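PDB 6GKE: fucose-specific lectin from Aleuria aurantia, which binds L-fucose, with strongest preference for alpha-1,6-linked core fucose on glycoproteins, through five sites on a six-bladed beta-propeller. Local coordinates for residues 5-9 with 261-265; 11-15 with 64-68. The protein carries 1 engineered substitution. All coordinates share one frame; numbering follows the deposited sequence.

Contact 1 (5-9 with 261-265); sequences LYTSK and LPDTF. With EDO (1,2-ethanediol), chain I; EDO (1,2-ethanediol), chain B.
Y6 OH has two oxygen neighbours on the side of 261-265: P262 O, 2.6 Å from Y6 OH in a weak hydrogen bond, and a water 2.8 Å from the same OH. That water donates to D263 OD2, so the phenol meets P262 directly and D263 through the water, both in a type II turn, L261 to T264. The turn is braced internally by T264 OG1, which donates to L261 O at 2.7 Å. Segment 5-9 makes a type II turn of its own, L5 to S8. With CG trans to the backbone N (chi1 172°), Y6 extends its ring across the gap to L261 CD1 and T264 CG2, which both approach it at CE1. T7 CG2 sits over the centre of this ring and also meets D263 O, 3.5 Å from T7 CG2. The F265 ring lies against the later residues of 5-9. Its CE2 edge abuts T7 O at 3.3 Å, while K9 lays its methylenes over one face in a CH-pi contact, K9 CG standing 4.0 Å from the centroid and 15° off the normal. K9 NZ reaches on to F60 O. A second water accepts from F265 N and donates to S8 O. Y6 stacks on Y6 of the second subunit, and ethanediol, probably from the crystallisation liquor, bonds the Y6 backbones of both subunits. No direct backbone-to-backbone hydrogen bond links the two segments; the Y6 and F265 rings, two waters and the Q281 amide, which bonds T7 N and L5 O, link repeat 1 to repeat 6, and the same tyrosine serves the homodimer interface.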
loop_
_atom_site.group_PDB
_atom_site.type_symbol
_atom_site.label_atom_id
_atom_site.label_comp_id
_atom_site.label_asym_id
_atom_site.label_seq_id
_atom_site.Cartn_x
_atom_site.Cartn_y
_atom_site.Cartn_z
ATOM N N LEU A 5 -6.291 0.563 3.481
ATOM C CA LEU A 5 -5.728 1.076 2.245
ATOM C C LEU A 5 -4.367 1.720 2.531
ATOM O O LEU A 5 -4.245 2.606 3.378
ATOM C CB LEU A 5 -6.706 2.090 1.653
ATOM C CG LEU A 5 -6.264 2.795 0.373
ATOM C CD1 LEU A 5 -6.244 1.830 -0.803
ATOM C CD2 LEU A 5 -7.188 3.977 0.106
ATOM N N TYR A 6 -3.347 1.310 1.778
ATOM C CA TYR A 6 -2.015 1.885 1.939
ATOM C C TYR A 6 -2.051 3.341 1.472
ATOM O O TYR A 6 -2.493 3.614 0.359
ATOM C CB TYR A 6 -0.970 1.087 1.159
ATOM C CG TYR A 6 0.395 1.719 1.116
ATOM C CD1 TYR A 6 1.078 2.040 2.278
ATOM C CD2 TYR A 6 1.003 2.000 -0.095
ATOM C CE1 TYR A 6 2.337 2.614 2.239
ATOM C CE2 TYR A 6 2.267 2.560 -0.151
ATOM C CZ TYR A 6 2.930 2.878 1.019
ATOM O OH TYR A 6 4.178 3.428 0.940
ATOM N N THR A 7 -1.565 4.233 2.336
ATOM C CA THR A 7 -1.584 5.710 2.182
ATOM C C THR A 7 -2.997 6.277 2.362
ATOM O O THR A 7 -3.241 7.442 2.049
ATOM C CB THR A 7 -0.882 6.248 0.919
ATOM O OG1 THR A 7 -1.646 6.044 -0.270
ATOM C CG2 THR A 7 0.503 5.669 0.751
ATOM N N SER A 8 -3.898 5.503 2.975
ATOM C CA SER A 8 -5.116 6.073 3.541
ATOM C C SER A 8 -4.756 7.223 4.481
ATOM O O SER A 8 -3.812 7.123 5.262
ATOM C CB SER A 8 -5.865 5.024 4.321
ATOM O OG SER A 8 -7.015 5.548 4.965
ATOM N N LYS A 9 -5.587 8.264 4.488
ATOM C CA LYS A 9 -5.530 9.217 5.571
ATOM C C LYS A 9 -6.191 8.595 6.806
ATOM O O LYS A 9 -6.837 7.550 6.741
ATOM C CB LYS A 9 -6.139 10.558 5.155
ATOM C CG LYS A 9 -5.258 11.360 4.204
ATOM C CD LYS A 9 -5.192 10.837 2.780
ATOM C CE LYS A 9 -4.615 11.878 1.844
ATOM N NZ LYS A 9 -4.510 11.386 0.448
ATOM N N LEU A 261 5.468 3.355 7.267
ATOM C CA LEU A 261 5.815 3.145 5.870
ATOM C C LEU A 261 5.996 4.477 5.151
ATOM O O LEU A 261 5.468 5.513 5.560
ATOM C CB LEU A 261 4.729 2.326 5.169
ATOM C CG LEU A 261 4.646 0.851 5.554
ATOM C CD1 LEU A 261 3.349 0.261 5.032
ATOM C CD2 LEU A 261 5.844 0.067 5.030
ATOM N N PRO A 262 6.718 4.480 4.008
ATOM C CA PRO A 262 6.824 5.691 3.198
ATOM C C PRO A 262 5.449 6.251 2.808
ATOM O O PRO A 262 4.507 5.494 2.558
ATOM C CB PRO A 262 7.606 5.218 1.965
ATOM C CG PRO A 262 8.421 4.060 2.484
ATOM C CD PRO A 262 7.489 3.356 3.444
ATOM N N ASP A 263 5.367 7.584 2.757
ATOM C CA ASP A 263 4.255 8.323 2.124
ATOM C C ASP A 263 2.934 8.153 2.889
ATOM O O ASP A 263 1.866 8.427 2.348
ATOM C CB ASP A 263 4.098 7.921 0.657
ATOM C CG ASP A 263 5.373 8.171 -0.120
ATOM O OD1 ASP A 263 5.879 9.307 -0.055
ATOM O OD2 ASP A 263 5.867 7.228 -0.765
ATOM N N THR A 264 3.018 7.807 4.177
ATOM C CA THR A 264 1.857 7.575 5.022
ATOM C C THR A 264 1.552 8.812 5.875
ATOM O O THR A 264 2.315 9.771 5.930
ATOM C CB THR A 264 2.071 6.339 5.903
ATOM O OG1 THR A 264 3.232 6.554 6.704
ATOM C CG2 THR A 264 2.198 5.073 5.087
ATOM N N PHE A 265 0.414 8.750 6.568
ATOM C CA PHE A 265 -0.139 9.887 7.306
ATOM C C PHE A 265 -0.232 9.581 8.802
ATOM O O PHE A 265 -0.174 8.426 9.220
ATOM C CB PHE A 265 -1.513 10.236 6.725
ATOM C CG PHE A 265 -1.413 10.642 5.279
ATOM C CD1 PHE A 265 -0.962 11.907 4.934
ATOM C CD2 PHE A 265 -1.667 9.737 4.261
ATOM C CE1 PHE A 265 -0.796 12.269 3.606
ATOM C CE2 PHE A 265 -1.501 10.103 2.933
ATOM C CZ PHE A 265 -1.060 11.365 2.609
HETATM C C1 EDO I . -2.596 1.661 -1.974
HETATM O O1 EDO I . -1.512 2.581 -2.065
HETATM C C2 EDO I . -2.532 0.307 -2.680
HETATM O O2 EDO I . -3.146 -0.764 -1.883
HETATM C C1 EDO B . -2.447 -2.691 0.409
HETATM O O1 EDO B . -1.345 -3.165 1.178
HETATM C C2 EDO B . -3.269 -1.491 0.880
HETATM O O2 EDO B . -3.684 -0.630 -0.236
HETATM O O HOH W 1 4.439 5.010 -1.404
HETATM O O HOH W 2 -1.192 6.453 5.651
#

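Contact 2 (11-15 with 64-68); sequences AAISW and AAVTW. With GOL (glycerol), chain J.
I13 reaches from strand 11-15 into strand 64-68, and its branches divide the work. CB rests against the methyl of T67, with I13 CB to T67 CG2 at 3.8 Å. The CG2 branch drops toward A65, lying 3.7 Å from A65 O and also touching the A65 methyl. The other branch starts between the backbone N and carbonyl carbon (chi1 57°) and then runs extended (chi2 173°), which carries I13 CD1 to within 3.7 Å of T67 CB. T67 is thus met by both CB and CD1 of one isoleucine, while its OG1 is engaged by Q75 O in the neighbouring strand of its own blade. Toward the start of the strands A11 CB faces A65 CB at 3.9 Å; toward their end the W15 indole crosses T67 nearly at a right angle, W15 CE3 being 4.1 Å from T67 CG2. The two strands run almost parallel, 13° apart, yet no hydrogen bond joins them directly. Each pairs instead within its own sheet, 11-15 with 22-28 and 64-68 with 73-81, as expected of the first strands of successive propeller blades. A glycerol, probably from the crystallisation liquor, spans the gap: A12 N donates to its O2 at 2.9 Å and A65 N to its O1 at 2.9 Å, while A268 N is a further partner. W15 also packs on R24 and I74, both lining a fucose pocket, and lies close to the bound sugar. The chemistry implies a seam between blades made of methyls and short aliphatic branches, whose apolar packing leads on to the W15 indole beside a fucose site.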
loop_
_atom_site.group_PDB
_atom_site.type_symbol
_atom_site.label_atom_id
_atom_site.label_comp_id
_atom_site.label_asym_id
_atom_site.label_seq_id
_atom_site.Cartn_x
_atom_site.Cartn_y
_atom_site.Cartn_z
ATOM N N ALA A 11 -8.141 9.727 10.729
ATOM C CA ALA A 11 -8.693 10.741 11.632
ATOM C C ALA A 11 -9.014 10.070 12.962
ATOM O O ALA A 11 -9.362 8.901 12.988
ATOM C CB ALA A 11 -9.919 11.398 11.042
ATOM N N ALA A 12 -8.895 10.820 14.057
ATOM C CA ALA A 12 -9.070 10.232 15.375
ATOM C C ALA A 12 -9.693 11.238 16.340
ATOM O O ALA A 12 -9.424 12.434 16.269
ATOM C CB ALA A 12 -7.746 9.749 15.904
ATOM N N ILE A 13 -10.478 10.700 17.277
ATOM C CA ILE A 13 -11.153 11.470 18.320
ATOM C C ILE A 13 -11.058 10.696 19.639
ATOM O O ILE A 13 -10.831 9.485 19.662
ATOM C CB ILE A 13 -12.624 11.762 17.957
ATOM C CG1 ILE A 13 -13.396 10.464 17.697
ATOM C CG2 ILE A 13 -12.715 12.741 16.794
ATOM C CD1 ILE A 13 -14.885 10.626 17.491
ATOM N N SER A 14 -11.278 11.420 20.734
ATOM C CA SER A 14 -11.214 10.857 22.070
ATOM C C SER A 14 -12.099 11.695 22.990
ATOM O O SER A 14 -12.180 12.915 22.812
ATOM C CB SER A 14 -9.778 10.840 22.561
ATOM O OG SER A 14 -9.631 10.223 23.832
ATOM N N TRP A 15 -12.723 11.049 23.975
ATOM C CA TRP A 15 -13.450 11.778 25.000
ATOM C C TRP A 15 -13.385 11.020 26.323
ATOM O O TRP A 15 -13.284 9.800 26.362
ATOM C CB TRP A 15 -14.897 12.087 24.588
ATOM C CG TRP A 15 -15.797 10.908 24.381
ATOM C CD1 TRP A 15 -16.682 10.376 25.273
ATOM C CD2 TRP A 15 -15.955 10.150 23.170
ATOM N NE1 TRP A 15 -17.360 9.333 24.708
ATOM C CE2 TRP A 15 -16.939 9.168 23.418
ATOM C CE3 TRP A 15 -15.350 10.184 21.906
ATOM C CZ2 TRP A 15 -17.329 8.239 22.455
ATOM C CZ3 TRP A 15 -15.735 9.264 20.954
ATOM C CH2 TRP A 15 -16.717 8.309 21.225
ATOM N N ALA A 64 -10.892 14.059 8.295
ATOM C CA ALA A 64 -10.781 14.767 9.562
ATOM C C ALA A 64 -12.016 14.412 10.388
ATOM O O ALA A 64 -13.019 13.981 9.832
ATOM C CB ALA A 64 -10.660 16.263 9.351
ATOM N N ALA A 65 -11.950 14.597 11.704
ATOM C CA ALA A 65 -13.094 14.263 12.545
ATOM C C ALA A 65 -13.093 15.103 13.817
ATOM O O ALA A 65 -12.026 15.454 14.333
ATOM C CB ALA A 65 -13.093 12.795 12.888
ATOM N N VAL A 66 -14.303 15.370 14.322
ATOM C CA VAL A 66 -14.514 16.049 15.608
ATOM C C VAL A 66 -15.654 15.360 16.361
ATOM O O VAL A 66 -16.464 14.644 15.771
ATOM C CB VAL A 66 -14.828 17.546 15.434
ATOM C CG1 VAL A 66 -13.661 18.297 14.819
ATOM C CG2 VAL A 66 -16.102 17.780 14.631
ATOM N N THR A 67 -15.728 15.633 17.666
ATOM C CA THR A 67 -16.763 15.063 18.510
ATOM C C THR A 67 -17.099 16.022 19.653
ATOM O O THR A 67 -16.273 16.823 20.077
ATOM C CB THR A 67 -16.326 13.692 19.044
ATOM O OG1 THR A 67 -17.399 13.039 19.725
ATOM C CG2 THR A 67 -15.151 13.776 19.995
ATOM N N TRP A 68 -18.326 15.900 20.150
ATOM C CA TRP A 68 -18.779 16.575 21.360
ATOM C C TRP A 68 -19.977 15.789 21.897
ATOM O O TRP A 68 -20.518 14.931 21.199
ATOM C CB TRP A 68 -19.129 18.054 21.110
ATOM C CG TRP A 68 -20.332 18.256 20.238
ATOM C CD1 TRP A 68 -21.612 18.513 20.635
ATOM C CD2 TRP A 68 -20.370 18.195 18.800
ATOM N NE1 TRP A 68 -22.438 18.613 19.549
ATOM C CE2 TRP A 68 -21.706 18.419 18.411
ATOM C CE3 TRP A 68 -19.410 17.977 17.804
ATOM C CZ2 TRP A 68 -22.106 18.417 17.077
ATOM C CZ3 TRP A 68 -19.803 17.983 16.482
ATOM C CH2 TRP A 68 -21.136 18.195 16.127
HETATM C C1 GOL J . -9.012 14.866 13.901
HETATM O O1 GOL J . -9.160 15.114 12.489
HETATM C C2 GOL J . -7.710 14.104 14.117
HETATM O O2 GOL J . -7.618 13.190 13.049
HETATM C C3 GOL J . -6.584 15.140 13.995
HETATM O O3 GOL J . -5.278 14.568 13.854
#

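The centres of contact 1 and contact 2 lie 20 Å apart, and one chain run serves both: segment 5-9 leads straight into strand 10-15. Along the chain the order is 5-9, 11-15, 64-68, 261-265, so contact 2 is nested inside the long loop that contact 1 closes. Contact 2 lies nearer the middle of the chain and joins the sheets beginning with strands 10-15 and 64-70. Contact 1 joins the loops ahead of strands 10-15 and 267-271. Repeat 1 is therefore held to repeat 2 on one flank and to repeat 6 on the other, consistent with a role in closing the six-bladed ring, with contact 1 also facing the second subunit.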